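Local coordinates for protein histidine kinase (Methanosarcina mazei, PDB 3LI9) that probably transfers phosphate from ATP to a protein histidine in signal transduction, the part described being its extracellular sensor domain of the PDC (Cache) fold, at residues Q28-M33 with V256-F261; E34-I39 with N69-G74; L139-F144 with S195-F200; I148-Y153 with G168-L173; S228-G233 with D260-L265. All blocks are in the same frame, centred on the assembly; numbering follows the deposited sequence.

Contact 1 (Q28-M33 with V256-F261); sequences QFDAQM and VKTGDF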
# COMPACT_ATOMS: atom_id res chain seq x y z
N GLN A 28 -12.87 4.00 6.81
CA GLN A 28 -11.88 4.59 7.71
C GLN A 28 -10.45 4.33 7.27
O GLN A 28 -9.59 5.27 7.29
CB GLN A 28 -12.12 3.98 9.12
CG GLN A 28 -13.43 4.58 9.72
CD GLN A 28 -13.72 4.03 11.08
OE1 GLN A 28 -12.80 3.93 11.91
NE2 GLN A 28 -14.98 3.68 11.35
N PHE A 29 -10.19 3.09 6.83
CA PHE A 29 -8.83 2.78 6.42
C PHE A 29 -8.55 3.44 5.12
O PHE A 29 -7.40 3.86 4.86
CB PHE A 29 -8.62 1.25 6.31
CG PHE A 29 -8.33 0.61 7.63
CD1 PHE A 29 -7.03 0.64 8.19
CD2 PHE A 29 -9.32 0.02 8.37
CE1 PHE A 29 -6.76 0.05 9.43
CE2 PHE A 29 -9.05 -0.60 9.57
CZ PHE A 29 -7.79 -0.59 10.12
N ASP A 30 -9.56 3.59 4.27
CA ASP A 30 -9.34 4.20 2.97
C ASP A 30 -8.93 5.68 3.07
O ASP A 30 -8.21 6.19 2.21
CB ASP A 30 -10.61 4.17 2.14
CG ASP A 30 -10.37 4.69 0.71
OD1 ASP A 30 -9.46 4.17 0.04
OD2 ASP A 30 -11.06 5.61 0.25
N ALA A 31 -9.42 6.36 4.09
CA ALA A 31 -9.19 7.85 4.15
C ALA A 31 -7.69 8.18 4.16
O ALA A 31 -7.28 9.06 3.42
CB ALA A 31 -9.89 8.45 5.39
N GLN A 32 -6.88 7.49 4.97
CA GLN A 32 -5.48 7.85 5.06
C GLN A 32 -4.79 7.36 3.82
O GLN A 32 -3.82 7.95 3.37
CB GLN A 32 -4.79 7.24 6.26
CG GLN A 32 -3.30 7.63 6.43
CD GLN A 32 -3.03 9.15 6.52
OE1 GLN A 32 -3.62 9.85 7.34
NE2 GLN A 32 -2.19 9.66 5.64
N MSE A 33 -5.32 6.31 3.22
CA MSE A 33 -4.67 5.87 1.96
C MSE A 33 -4.88 6.90 0.82
O MSE A 33 -4.00 7.08 -0.01
CB MSE A 33 -5.20 4.45 1.55
CG MSE A 33 -4.85 3.51 2.69
SE MSE A 33 -5.65 1.74 2.32
CE MSE A 33 -4.73 1.22 0.74
N VAL A 256 -11.70 -1.65 0.15
CA VAL A 256 -11.01 -0.38 0.44
C VAL A 256 -10.71 0.23 -0.88
O VAL A 256 -9.92 -0.31 -1.59
CB VAL A 256 -9.72 -0.73 1.23
CG1 VAL A 256 -8.83 0.52 1.41
CG2 VAL A 256 -10.15 -1.24 2.63
N LYS A 257 -11.36 1.37 -1.21
CA LYS A 257 -11.38 1.94 -2.57
C LYS A 257 -9.97 2.11 -3.12
O LYS A 257 -9.72 1.84 -4.28
CB LYS A 257 -12.07 3.33 -2.43
CG LYS A 257 -12.44 4.01 -3.67
CD LYS A 257 -13.36 5.22 -3.30
CE LYS A 257 -13.56 6.10 -4.50
NZ LYS A 257 -12.23 6.69 -4.85
N THR A 258 -9.02 2.57 -2.31
CA THR A 258 -7.66 2.81 -2.77
C THR A 258 -6.95 1.44 -2.85
O THR A 258 -6.69 0.79 -1.86
CB THR A 258 -6.93 3.76 -1.81
OG1 THR A 258 -7.69 4.95 -1.76
CG2 THR A 258 -5.51 4.10 -2.38
N GLY A 259 -6.71 0.96 -4.07
CA GLY A 259 -6.06 -0.32 -4.24
C GLY A 259 -6.97 -1.56 -4.23
O GLY A 259 -6.48 -2.66 -4.48
N ASP A 260 -8.25 -1.39 -3.94
CA ASP A 260 -9.15 -2.56 -3.71
C ASP A 260 -8.57 -3.56 -2.73
O ASP A 260 -8.53 -4.77 -2.98
CB ASP A 260 -9.43 -3.23 -5.06
CG ASP A 260 -10.54 -2.44 -5.85
OD1 ASP A 260 -11.32 -1.64 -5.23
OD2 ASP A 260 -10.62 -2.66 -7.06
N PHE A 261 -8.07 -3.04 -1.60
CA PHE A 261 -7.79 -3.89 -0.46
C PHE A 261 -9.15 -4.26 0.15
O PHE A 261 -10.19 -3.89 -0.41
CB PHE A 261 -6.95 -3.11 0.57
CG PHE A 261 -5.46 -3.01 0.18
CD1 PHE A 261 -5.09 -3.15 -1.16
CD2 PHE A 261 -4.51 -2.63 1.10
CE1 PHE A 261 -3.70 -3.04 -1.60
CE2 PHE A 261 -3.11 -2.47 0.70
CZ PHE A 261 -2.73 -2.70 -0.64
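Val-256, where strand 248-256 ends, sets its CG1 against the selenium of Met-33, a selenomethionine; CG1 and SE lie 3.5 Å apart, and the two side chains meet at about a right angle. Lys-257 offers its CB, 3.7 Å from Asp-30 OD2, while its chain leads away toward a long, weak ion pair with Glu-34 of the same helix. Thr-258 then supplies the polar grip. Its backbone N donates to Asp-30 OD1 at 2.9 Å, and its hydroxyl OG1 donates to that same Asp-30 OD1 at 2.6 Å. The two donors approach from opposite faces of the carboxylate plane, both on the syn side. With CG anti to the backbone N (chi1 -174°), the carboxylate of Asp-30 extends to Thr-258. Residues 256-261 form the turn of a beta hairpin, strands 248-256 and 261-268, docked on the long N-terminal helix 13-48, which also touches the other sheet of the domain through Met-33 and Tyr-153. The carbonyl of Thr-258 faces the methyl of Met-33, with O and CE 3.3 Å apart. Past the turn, Phe-261 presents one ring face to that methyl: CE sits 4.2 Å from the ring centroid, 24° off the normal and offset toward the rim, a CH-pi contact. The bend at chi3 (64°) brings CE there, whereas SE itself stands obliquely to the ring, 5.5 Å from its centroid, in a Met-aromatic contact.

Contact 2 (E34-I39 with N69-G74); sequences EANQAI and NPQLIG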
# COMPACT_ATOMS: atom_id res chain seq x y z
N GLU A 34 -6.05 7.51 0.74
CA GLU A 34 -6.32 8.49 -0.27
C GLU A 34 -5.37 9.70 -0.01
O GLU A 34 -4.91 10.37 -0.94
CB GLU A 34 -7.79 8.95 -0.22
CG GLU A 34 -8.74 7.82 -0.54
CD GLU A 34 -9.97 8.18 -1.38
OE1 GLU A 34 -10.11 9.28 -1.93
OE2 GLU A 34 -10.87 7.32 -1.49
N ALA A 35 -5.13 10.01 1.27
CA ALA A 35 -4.22 11.16 1.56
C ALA A 35 -2.80 10.79 1.07
O ALA A 35 -2.12 11.65 0.41
CB ALA A 35 -4.21 11.51 3.09
N ASN A 36 -2.34 9.55 1.36
CA ASN A 36 -0.98 9.20 0.96
C ASN A 36 -0.82 9.16 -0.54
O ASN A 36 0.23 9.61 -1.10
CB ASN A 36 -0.63 7.80 1.58
CG ASN A 36 -0.37 7.89 3.05
OD1 ASN A 36 -0.03 8.96 3.56
ND2 ASN A 36 -0.55 6.79 3.74
N GLN A 37 -1.85 8.69 -1.23
CA GLN A 37 -1.83 8.69 -2.70
C GLN A 37 -1.73 10.14 -3.21
O GLN A 37 -0.95 10.41 -4.20
CB GLN A 37 -3.15 8.06 -3.22
CG GLN A 37 -3.38 8.12 -4.73
CD GLN A 37 -4.66 7.39 -5.07
OE1 GLN A 37 -5.78 7.81 -4.71
NE2 GLN A 37 -4.50 6.35 -5.78
N ALA A 38 -2.48 11.06 -2.58
CA ALA A 38 -2.50 12.48 -3.04
C ALA A 38 -1.11 13.12 -2.78
O ALA A 38 -0.72 14.02 -3.54
CB ALA A 38 -3.59 13.26 -2.28
N ILE A 39 -0.35 12.64 -1.79
CA ILE A 39 0.99 13.24 -1.53
C ILE A 39 1.90 12.91 -2.70
O ILE A 39 2.54 13.79 -3.32
CB ILE A 39 1.60 12.66 -0.27
CG1 ILE A 39 0.77 13.14 0.96
CG2 ILE A 39 3.12 13.16 -0.12
CD1 ILE A 39 1.18 12.46 2.30
N ASN A 69 5.53 14.18 7.37
CA ASN A 69 4.52 13.12 7.27
C ASN A 69 5.04 11.88 7.98
O ASN A 69 5.58 10.97 7.37
CB ASN A 69 4.29 12.78 5.78
CG ASN A 69 3.41 13.82 5.10
OD1 ASN A 69 2.20 13.86 5.30
ND2 ASN A 69 4.02 14.69 4.28
N PRO A 70 4.85 11.80 9.31
CA PRO A 70 5.41 10.70 10.10
C PRO A 70 4.82 9.34 9.73
O PRO A 70 5.40 8.32 10.15
CB PRO A 70 5.05 11.05 11.57
CG PRO A 70 4.37 12.38 11.54
CD PRO A 70 4.10 12.80 10.07
N GLN A 71 3.74 9.34 8.99
CA GLN A 71 3.11 8.07 8.52
C GLN A 71 3.89 7.50 7.36
O GLN A 71 3.55 6.39 6.87
CB GLN A 71 1.62 8.24 8.17
CG GLN A 71 1.33 8.82 6.74
CD GLN A 71 1.54 10.35 6.69
OE1 GLN A 71 2.00 11.01 7.67
NE2 GLN A 71 1.21 10.93 5.52
N LEU A 72 4.84 8.30 6.81
CA LEU A 72 5.71 7.81 5.69
C LEU A 72 7.06 7.40 6.21
O LEU A 72 7.57 7.96 7.20
CB LEU A 72 5.93 8.90 4.63
CG LEU A 72 4.65 9.53 4.01
CD1 LEU A 72 5.01 10.57 2.97
CD2 LEU A 72 3.72 8.43 3.39
N ILE A 73 7.69 6.41 5.53
CA ILE A 73 9.05 6.06 5.85
C ILE A 73 10.04 6.36 4.69
O ILE A 73 11.23 6.30 4.87
CB ILE A 73 9.13 4.55 6.28
CG1 ILE A 73 10.42 4.27 7.03
CG2 ILE A 73 8.98 3.60 5.03
CD1 ILE A 73 10.33 2.92 7.87
N GLY A 74 9.50 6.67 3.52
CA GLY A 74 10.33 7.00 2.41
C GLY A 74 9.56 7.92 1.47
O GLY A 74 8.35 7.83 1.32
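Asn-36 on helix 13-48 and Leu-72, last residue of the type I turn Asn-69 to Leu-72, mark the closest backbone approach, CA to CA 8.3 Å. The turn leads from helix 55-67 into strand 74-79, where Ile-73 and Gly-74 face Asp-170 as a classic beta bulge. Gln-71 NE2 donates to Asn-36 OD1 at 3.0 Å, nearly straight (168° at the hydrogen) and close to the line of the Asn-36 C=O, with the amide planes 12° apart. The other N-H of Gln-71 NE2 goes to Asn-69 OD1, at 3.1 Å, from above that carbonyl plane. The bend at chi2 (-78°) places CD of Gln-71, and so its amide, beside Asn-36. Ile-39 meets this pair tip to tip, its CD1 3.5 Å from Asn-69 OD1, while Leu-72 CD2 passes alongside, 3.8 Å from Asn-36 OD1. Asn-69 ND2 is bonded to Ile-65 O. Two N-H groups with separate acceptors thus fix the Gln-71 amide, and two donors on Asn-36 OD1, Gln-71 NE2 and Gln-32 NE2, are consistent with its modelled orientation.

Contact 3 (L139-F144 with S195-F200); sequences LTEPYF and SNTGIF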
# COMPACT_ATOMS: atom_id res chain seq x y z
N LEU A 139 -0.38 1.37 -6.65
CA LEU A 139 -0.15 0.99 -5.31
C LEU A 139 0.35 -0.46 -5.39
O LEU A 139 -0.35 -1.35 -5.95
CB LEU A 139 -1.44 1.09 -4.51
CG LEU A 139 -1.45 0.54 -3.13
CD1 LEU A 139 -0.57 1.35 -2.18
CD2 LEU A 139 -2.91 0.58 -2.62
N THR A 140 1.55 -0.69 -4.85
CA THR A 140 2.11 -2.06 -4.87
C THR A 140 1.32 -2.96 -3.91
O THR A 140 0.60 -2.54 -2.97
CB THR A 140 3.60 -2.05 -4.36
OG1 THR A 140 3.59 -1.71 -2.96
CG2 THR A 140 4.44 -1.10 -5.23
N GLU A 141 1.55 -4.25 -4.08
CA GLU A 141 1.11 -5.19 -3.06
C GLU A 141 2.04 -4.98 -1.85
O GLU A 141 3.17 -4.55 -2.05
CB GLU A 141 1.17 -6.59 -3.67
CG GLU A 141 -0.25 -6.82 -4.43
CD GLU A 141 -1.49 -6.84 -3.45
OE1 GLU A 141 -1.57 -7.90 -2.81
OE2 GLU A 141 -2.38 -5.87 -3.32
N PRO A 142 1.53 -5.18 -0.63
CA PRO A 142 2.39 -4.99 0.55
C PRO A 142 3.57 -5.94 0.53
O PRO A 142 3.53 -7.05 -0.08
CB PRO A 142 1.46 -5.36 1.72
CG PRO A 142 0.51 -6.47 1.05
CD PRO A 142 0.19 -5.62 -0.21
N TYR A 143 4.65 -5.51 1.16
CA TYR A 143 5.91 -6.30 1.10
C TYR A 143 6.75 -5.95 2.28
O TYR A 143 6.58 -4.91 2.98
CB TYR A 143 6.65 -6.04 -0.21
CG TYR A 143 7.07 -4.59 -0.40
CD1 TYR A 143 8.33 -4.12 0.06
CD2 TYR A 143 6.17 -3.68 -1.01
CE1 TYR A 143 8.67 -2.75 -0.11
CE2 TYR A 143 6.51 -2.34 -1.22
CZ TYR A 143 7.74 -1.89 -0.74
OH TYR A 143 8.12 -0.60 -0.92
N PHE A 144 7.72 -6.83 2.54
CA PHE A 144 8.72 -6.46 3.54
C PHE A 144 9.99 -5.93 2.88
O PHE A 144 10.41 -6.44 1.82
CB PHE A 144 9.12 -7.73 4.31
CG PHE A 144 8.08 -8.20 5.27
CD1 PHE A 144 7.99 -7.62 6.49
CD2 PHE A 144 7.17 -9.20 4.90
CE1 PHE A 144 7.00 -8.00 7.44
CE2 PHE A 144 6.17 -9.58 5.87
CZ PHE A 144 6.11 -8.98 7.12
N SER A 195 -4.79 -7.43 1.47
CA SER A 195 -4.49 -6.68 0.26
C SER A 195 -5.44 -7.17 -0.91
O SER A 195 -6.28 -8.07 -0.72
CB SER A 195 -3.03 -6.93 -0.14
OG SER A 195 -2.92 -8.28 -0.60
N ASN A 196 -5.24 -6.58 -2.08
CA ASN A 196 -6.08 -6.90 -3.22
C ASN A 196 -5.90 -8.40 -3.60
O ASN A 196 -6.87 -9.05 -4.04
CB ASN A 196 -5.70 -6.05 -4.41
CG ASN A 196 -6.62 -6.32 -5.59
OD1 ASN A 196 -7.86 -6.12 -5.50
ND2 ASN A 196 -6.06 -6.78 -6.64
N THR A 197 -4.72 -8.95 -3.38
CA THR A 197 -4.51 -10.39 -3.68
C THR A 197 -4.73 -11.24 -2.44
O THR A 197 -4.39 -12.41 -2.45
CB THR A 197 -3.11 -10.66 -4.27
OG1 THR A 197 -2.07 -10.23 -3.34
CG2 THR A 197 -2.92 -9.92 -5.62
N GLY A 198 -5.34 -10.69 -1.39
CA GLY A 198 -5.79 -11.48 -0.28
C GLY A 198 -4.72 -11.71 0.78
O GLY A 198 -4.98 -12.47 1.72
N ILE A 199 -3.58 -11.01 0.68
CA ILE A 199 -2.53 -11.21 1.72
C ILE A 199 -2.89 -10.50 3.03
O ILE A 199 -3.32 -9.31 3.02
CB ILE A 199 -1.23 -10.57 1.25
CG1 ILE A 199 -0.75 -11.22 -0.07
CG2 ILE A 199 -0.14 -10.72 2.32
CD1 ILE A 199 -0.32 -12.72 0.14
N PHE A 200 -2.73 -11.19 4.16
CA PHE A 200 -3.04 -10.55 5.42
C PHE A 200 -2.21 -9.34 5.67
O PHE A 200 -0.98 -9.40 5.61
CB PHE A 200 -2.86 -11.55 6.64
CG PHE A 200 -3.93 -12.63 6.68
CD1 PHE A 200 -5.08 -12.44 7.43
CD2 PHE A 200 -3.72 -13.82 6.00
CE1 PHE A 200 -6.14 -13.40 7.49
CE2 PHE A 200 -4.78 -14.82 6.02
CZ PHE A 200 -5.96 -14.60 6.75
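Glu-141 reaches into the type I turn Ser-195 to Gly-198 with its carboxylate, its chain bent at chi2 (-65°), the torsion that places CD. OE1 accepts from Ser-195 OG at 2.6 Å, met on the syn side and 16° out of the carboxylate plane. Ser-195 OG lies between its own backbone N and carbonyl carbon (chi1 70°), where it can also accept from Ile-199 N at 3.1 Å and so pass the link on across the turn. Thr-197 OG1 points at the same Glu-141 OE1, but their 2.4 Å separation is too short to be trusted. Weak bonds from the turn amides add to the set: Asn-196 N to Glu-141 OE2 at 3.2 Å and Thr-197 N to Glu-141 OE1 at 3.4 Å. Beside the carboxylate, Pro-142 CD presses on Ser-195 CB at 3.5 Å, tighter than usual. The segment 139-144 borders strand 148-159 of one sheet, the turn follows strand 190-194 of the other, and Phe-261 of strand 261-268 packs on both Glu-141 and Pro-142 where the lobes meet.

Contact 4 (I148-Y153 with G168-L173); sequences IFMVSY and GVDVPL. With BTB (2-[bis-(2-hydroxy-ethyl)-amino]-2-hydroxymethyl-propane-1,3-diol), chain B.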
# COMPACT_ATOMS: atom_id res chain seq x y z
N ILE A 148 10.79 -4.13 7.45
CA ILE A 148 9.60 -3.32 7.66
C ILE A 148 8.49 -3.65 6.62
O ILE A 148 8.77 -3.64 5.48
CB ILE A 148 9.96 -1.86 7.58
CG1 ILE A 148 10.98 -1.59 8.74
CG2 ILE A 148 8.68 -0.96 7.79
CD1 ILE A 148 11.66 -0.34 8.62
N PHE A 149 7.29 -3.94 7.13
CA PHE A 149 6.09 -4.24 6.32
C PHE A 149 5.54 -2.91 5.81
O PHE A 149 5.29 -2.01 6.61
CB PHE A 149 5.06 -4.92 7.23
CG PHE A 149 3.95 -5.63 6.40
CD1 PHE A 149 4.25 -6.35 5.27
CD2 PHE A 149 2.65 -5.44 6.79
CE1 PHE A 149 3.19 -6.98 4.53
CE2 PHE A 149 1.62 -6.04 6.10
CZ PHE A 149 1.88 -6.74 4.97
N MSE A 150 5.41 -2.79 4.50
CA MSE A 150 4.98 -1.54 3.88
C MSE A 150 4.30 -1.74 2.53
O MSE A 150 4.20 -2.85 1.99
CB MSE A 150 6.19 -0.62 3.69
CG MSE A 150 7.23 -1.21 2.77
SE MSE A 150 8.84 0.02 2.71
CE MSE A 150 9.58 -0.42 4.43
N VAL A 151 3.75 -0.62 2.07
CA VAL A 151 3.30 -0.56 0.68
C VAL A 151 3.84 0.73 0.05
O VAL A 151 4.14 1.67 0.77
CB VAL A 151 1.74 -0.58 0.67
CG1 VAL A 151 1.09 0.68 1.26
CG2 VAL A 151 1.21 -1.02 -0.66
N SER A 152 3.92 0.75 -1.28
CA SER A 152 4.39 1.94 -1.97
C SER A 152 3.33 2.52 -2.86
O SER A 152 2.67 1.76 -3.57
CB SER A 152 5.61 1.52 -2.87
OG SER A 152 6.25 2.70 -3.28
N TYR A 153 3.22 3.84 -2.87
CA TYR A 153 2.31 4.55 -3.78
C TYR A 153 3.20 5.25 -4.81
O TYR A 153 4.12 5.96 -4.42
CB TYR A 153 1.54 5.65 -3.04
CG TYR A 153 0.56 5.18 -1.97
CD1 TYR A 153 -0.82 5.17 -2.23
CD2 TYR A 153 1.01 4.72 -0.72
CE1 TYR A 153 -1.72 4.76 -1.26
CE2 TYR A 153 0.10 4.25 0.26
CZ TYR A 153 -1.27 4.30 -0.06
OH TYR A 153 -2.17 3.87 0.90
N GLY A 168 7.16 8.85 -5.58
CA GLY A 168 6.55 7.83 -4.76
C GLY A 168 6.71 8.04 -3.29
O GLY A 168 7.55 8.78 -2.88
N VAL A 169 5.84 7.40 -2.50
CA VAL A 169 6.03 7.32 -1.06
C VAL A 169 5.87 5.89 -0.54
O VAL A 169 5.07 5.08 -1.11
CB VAL A 169 5.03 8.23 -0.30
CG1 VAL A 169 5.12 9.68 -0.85
CG2 VAL A 169 3.59 7.72 -0.53
N ASP A 170 6.68 5.57 0.49
CA ASP A 170 6.61 4.25 1.18
C ASP A 170 5.89 4.42 2.48
O ASP A 170 6.21 5.32 3.25
CB ASP A 170 8.02 3.71 1.45
CG ASP A 170 8.73 3.22 0.20
OD1 ASP A 170 8.09 2.99 -0.83
OD2 ASP A 170 9.95 2.99 0.28
N VAL A 171 4.92 3.56 2.72
CA VAL A 171 4.01 3.70 3.86
C VAL A 171 4.10 2.42 4.75
O VAL A 171 3.65 1.38 4.32
CB VAL A 171 2.59 3.85 3.37
CG1 VAL A 171 1.57 4.10 4.57
CG2 VAL A 171 2.49 5.18 2.47
N PRO A 172 4.62 2.51 5.97
CA PRO A 172 4.65 1.29 6.86
C PRO A 172 3.22 0.94 7.23
O PRO A 172 2.33 1.81 7.41
CB PRO A 172 5.31 1.78 8.20
CG PRO A 172 6.13 3.01 7.70
CD PRO A 172 5.38 3.66 6.51
N LEU A 173 2.98 -0.37 7.35
CA LEU A 173 1.64 -0.84 7.64
C LEU A 173 1.48 -1.48 9.02
O LEU A 173 0.40 -2.02 9.34
CB LEU A 173 1.23 -1.90 6.61
CG LEU A 173 1.15 -1.38 5.16
CD1 LEU A 173 1.10 -2.53 4.09
CD2 LEU A 173 -0.02 -0.40 5.07
C1 BTB B . 13.81 0.13 -4.55
O1 BTB B . 14.83 0.91 -3.86
C2 BTB B . 12.81 -0.59 -3.61
C3 BTB B . 13.69 -1.43 -2.73
O3 BTB B . 14.89 -0.64 -2.71
C4 BTB B . 11.89 -1.50 -4.34
O4 BTB B . 10.87 -1.78 -3.36
N BTB B . 11.93 0.35 -2.82
C5 BTB B . 12.62 0.73 -1.60
C6 BTB B . 11.87 0.20 -0.35
O6 BTB B . 10.50 0.43 -0.47
C7 BTB B . 11.69 1.49 -3.73
C8 BTB B . 10.54 2.45 -3.34
O8 BTB B . 9.38 1.78 -2.91
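Asp-170 and Ser-152, facing each other as a non-hydrogen-bonded antiparallel pair, border a BTB buffer molecule, probably from the crystallisation liquor. Its hydroxyls grip both carboxylate oxygens of Asp-170: O8 donates to OD1 and O6 to OD2, each at 2.7 Å. With CG beside the backbone N (chi1 -73°), the Asp-170 carboxylate is turned to the buffer. Asp-170 OD2 is also bonded to Tyr-106 OH, and Tyr-143 OH and Val-120 N also bond to the buffer. Ser-152 OG, less surely placed and with Asp-154 competing, has an unsettled bond to Asp-170 OD1. Beneath this, strands 148-159 and 162-172 form a beta hairpin: Val-151 and Val-171 exchange two backbone bonds, as do Tyr-153 and Val-169, and Leu-173 N adds one to Phe-149 O at 2.9 Å. On the face with Val-151 the contacts across the strands are between apolar groups and rings. Val-171 CG2 meets Tyr-153 CE2 obliquely at 3.4 Å, and Leu-173 CD1 lies 4.0 Å above one face of the Phe-149 ring, toward its rim. The sheet therefore has a largely hydrophobic face, whose Tyr-153 and Val-171 touch helix 13-48, and a face where Asp-170 accepts hydroxyls of the bound buffer, consistent with the ligand pocket of PDC sensors.

Contact 5 (S228-G233 with D260-L265); sequences SDIREG and DFSFVL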
# COMPACT_ATOMS: atom_id res chain seq x y z
N SER A 228 -11.63 -14.27 -4.33
CA SER A 228 -11.87 -13.85 -5.74
C SER A 228 -12.65 -12.54 -5.81
O SER A 228 -12.32 -11.70 -6.64
CB SER A 228 -12.73 -14.90 -6.50
OG SER A 228 -11.96 -16.06 -6.65
N ASP A 229 -13.65 -12.40 -4.97
CA ASP A 229 -14.45 -11.14 -4.85
C ASP A 229 -13.57 -9.96 -4.44
O ASP A 229 -13.62 -8.88 -5.04
CB ASP A 229 -15.53 -11.29 -3.83
CG ASP A 229 -16.77 -12.11 -4.39
OD1 ASP A 229 -16.71 -12.51 -5.57
OD2 ASP A 229 -17.73 -12.27 -3.62
N ILE A 230 -12.78 -10.18 -3.38
CA ILE A 230 -11.81 -9.12 -2.99
C ILE A 230 -10.86 -8.65 -4.10
O ILE A 230 -10.55 -7.46 -4.23
CB ILE A 230 -11.03 -9.71 -1.76
CG1 ILE A 230 -11.97 -9.70 -0.57
CG2 ILE A 230 -9.75 -8.92 -1.49
CD1 ILE A 230 -11.51 -10.55 0.68
N ARG A 231 -10.34 -9.59 -4.90
CA ARG A 231 -9.46 -9.29 -6.00
C ARG A 231 -10.16 -8.32 -7.00
O ARG A 231 -9.50 -7.38 -7.53
CB ARG A 231 -9.08 -10.60 -6.69
CG ARG A 231 -8.20 -10.45 -7.89
CD ARG A 231 -6.82 -9.96 -7.58
NE ARG A 231 -6.12 -9.85 -8.84
CZ ARG A 231 -6.09 -8.78 -9.63
NH1 ARG A 231 -6.65 -7.62 -9.26
NH2 ARG A 231 -5.43 -8.83 -10.77
N GLU A 232 -11.46 -8.48 -7.16
CA GLU A 232 -12.25 -7.63 -8.07
C GLU A 232 -12.82 -6.37 -7.39
O GLU A 232 -13.60 -5.63 -8.01
CB GLU A 232 -13.43 -8.45 -8.66
CG GLU A 232 -12.97 -9.62 -9.53
CD GLU A 232 -14.14 -10.49 -10.03
OE1 GLU A 232 -14.88 -11.11 -9.21
OE2 GLU A 232 -14.33 -10.57 -11.26
N GLY A 233 -12.51 -6.16 -6.12
CA GLY A 233 -13.08 -5.03 -5.38
C GLY A 233 -14.56 -5.06 -5.06
O GLY A 233 -15.20 -4.00 -5.00
N ASP A 260 -8.25 -1.39 -3.94
CA ASP A 260 -9.15 -2.56 -3.71
C ASP A 260 -8.57 -3.56 -2.73
O ASP A 260 -8.53 -4.77 -2.98
CB ASP A 260 -9.43 -3.23 -5.06
CG ASP A 260 -10.54 -2.44 -5.85
OD1 ASP A 260 -11.32 -1.64 -5.23
OD2 ASP A 260 -10.62 -2.66 -7.06
N PHE A 261 -8.07 -3.04 -1.60
CA PHE A 261 -7.79 -3.89 -0.46
C PHE A 261 -9.15 -4.26 0.15
O PHE A 261 -10.19 -3.89 -0.41
CB PHE A 261 -6.95 -3.11 0.57
CG PHE A 261 -5.46 -3.01 0.18
CD1 PHE A 261 -5.09 -3.15 -1.16
CD2 PHE A 261 -4.51 -2.63 1.10
CE1 PHE A 261 -3.70 -3.04 -1.60
CE2 PHE A 261 -3.11 -2.47 0.70
CZ PHE A 261 -2.73 -2.70 -0.64
N SER A 262 -9.20 -5.02 1.25
CA SER A 262 -10.49 -5.35 1.79
C SER A 262 -10.45 -5.36 3.31
O SER A 262 -9.44 -5.89 3.85
CB SER A 262 -10.99 -6.75 1.25
OG SER A 262 -12.36 -6.96 1.65
N PHE A 263 -11.52 -4.89 3.97
CA PHE A 263 -11.62 -5.02 5.40
C PHE A 263 -12.59 -6.19 5.68
O PHE A 263 -13.67 -6.24 5.08
CB PHE A 263 -12.19 -3.69 6.03
CG PHE A 263 -12.37 -3.81 7.53
CD1 PHE A 263 -11.32 -3.50 8.39
CD2 PHE A 263 -13.58 -4.27 8.05
CE1 PHE A 263 -11.50 -3.63 9.80
CE2 PHE A 263 -13.76 -4.39 9.47
CZ PHE A 263 -12.72 -4.05 10.30
N VAL A 264 -12.17 -7.11 6.55
CA VAL A 264 -12.95 -8.34 6.79
C VAL A 264 -13.35 -8.42 8.26
O VAL A 264 -12.53 -8.26 9.19
CB VAL A 264 -12.13 -9.59 6.40
CG1 VAL A 264 -13.00 -10.86 6.53
CG2 VAL A 264 -11.61 -9.48 5.00
N LEU A 265 -14.63 -8.63 8.50
CA LEU A 265 -15.10 -8.87 9.85
C LEU A 265 -15.51 -10.34 9.93
O LEU A 265 -16.22 -10.85 9.02
CB LEU A 265 -16.39 -8.09 10.14
CG LEU A 265 -16.46 -6.72 10.71
CD1 LEU A 265 -17.96 -6.35 10.93
CD2 LEU A 265 -15.62 -6.57 11.98
O HOH W 1 -11.54 -5.54 -2.48
O HOH W 2 -9.77 -4.68 -8.64
O HOH W 3 -14.15 -1.46 -5.13
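A Schellman motif ends helix 221-231 at Gly-233, whose positive phi (68°) turns the chain against Asp-260 in the hairpin turn before strand 261-268. With CG anti to the carbonyl carbon (chi1 -80°), the carboxylate of Asp-260 is placed against Gly-233, CG 3.7 Å from Gly-233 CA. No direct hydrogen bond crosses between the two segments; the polar links run through water. One water donates to Arg-231 O at 2.9 Å and to Asp-260 OD2 at 2.7 Å. Another donates to Gly-233 O and to Asp-260 OD1, both at 2.8 Å. A third lies between Ile-230 O and Phe-261 O, with more acceptors round it than it has protons. Further along the strand the contact turns to side chains. Ile-230 CG1 meets Ser-262 OG at 3.5 Å, and Ile-230 CG2 rests against Ser-262 CB at 3.7 Å, with CD1 continuing toward Val-264 CG2. The hydroxyl of Ser-262 makes a weak bond to Glu-254 O of the neighbouring strand. Thus Ile-230 packs the helix on the four-stranded sheet, with Tyr-253 also touching Ile-230. At the helix end, carbonyl oxygens and a carboxylate would be expected to repel each other; waters that donate to both let these acceptors lie close, and both oxygens of Asp-260 are served in this way.

Overall arrangement
From the N terminus, helix 13-48 opens two loops. Contact 1 closes the longest, from residues 28-33 to 256-261, and ties the helix to the hairpin turn of the four-stranded sheet. Nested within it, contact 2 closes early, joining the next turns of the helix to the connection that follows helix 55-67. Contact 3, also inside contact 1's loop, follows in series and binds the seven-stranded sheet's edge to the loop after strand 190-194, so linking the two sheets; contact 4, a local hairpin, is nested inside contact 3. Contact 5 opens last and shares Asp-260 and Phe-261 with contact 1. Contacts 2 and 4, about 9 Å apart between centres, meet at Asp-170 among other places.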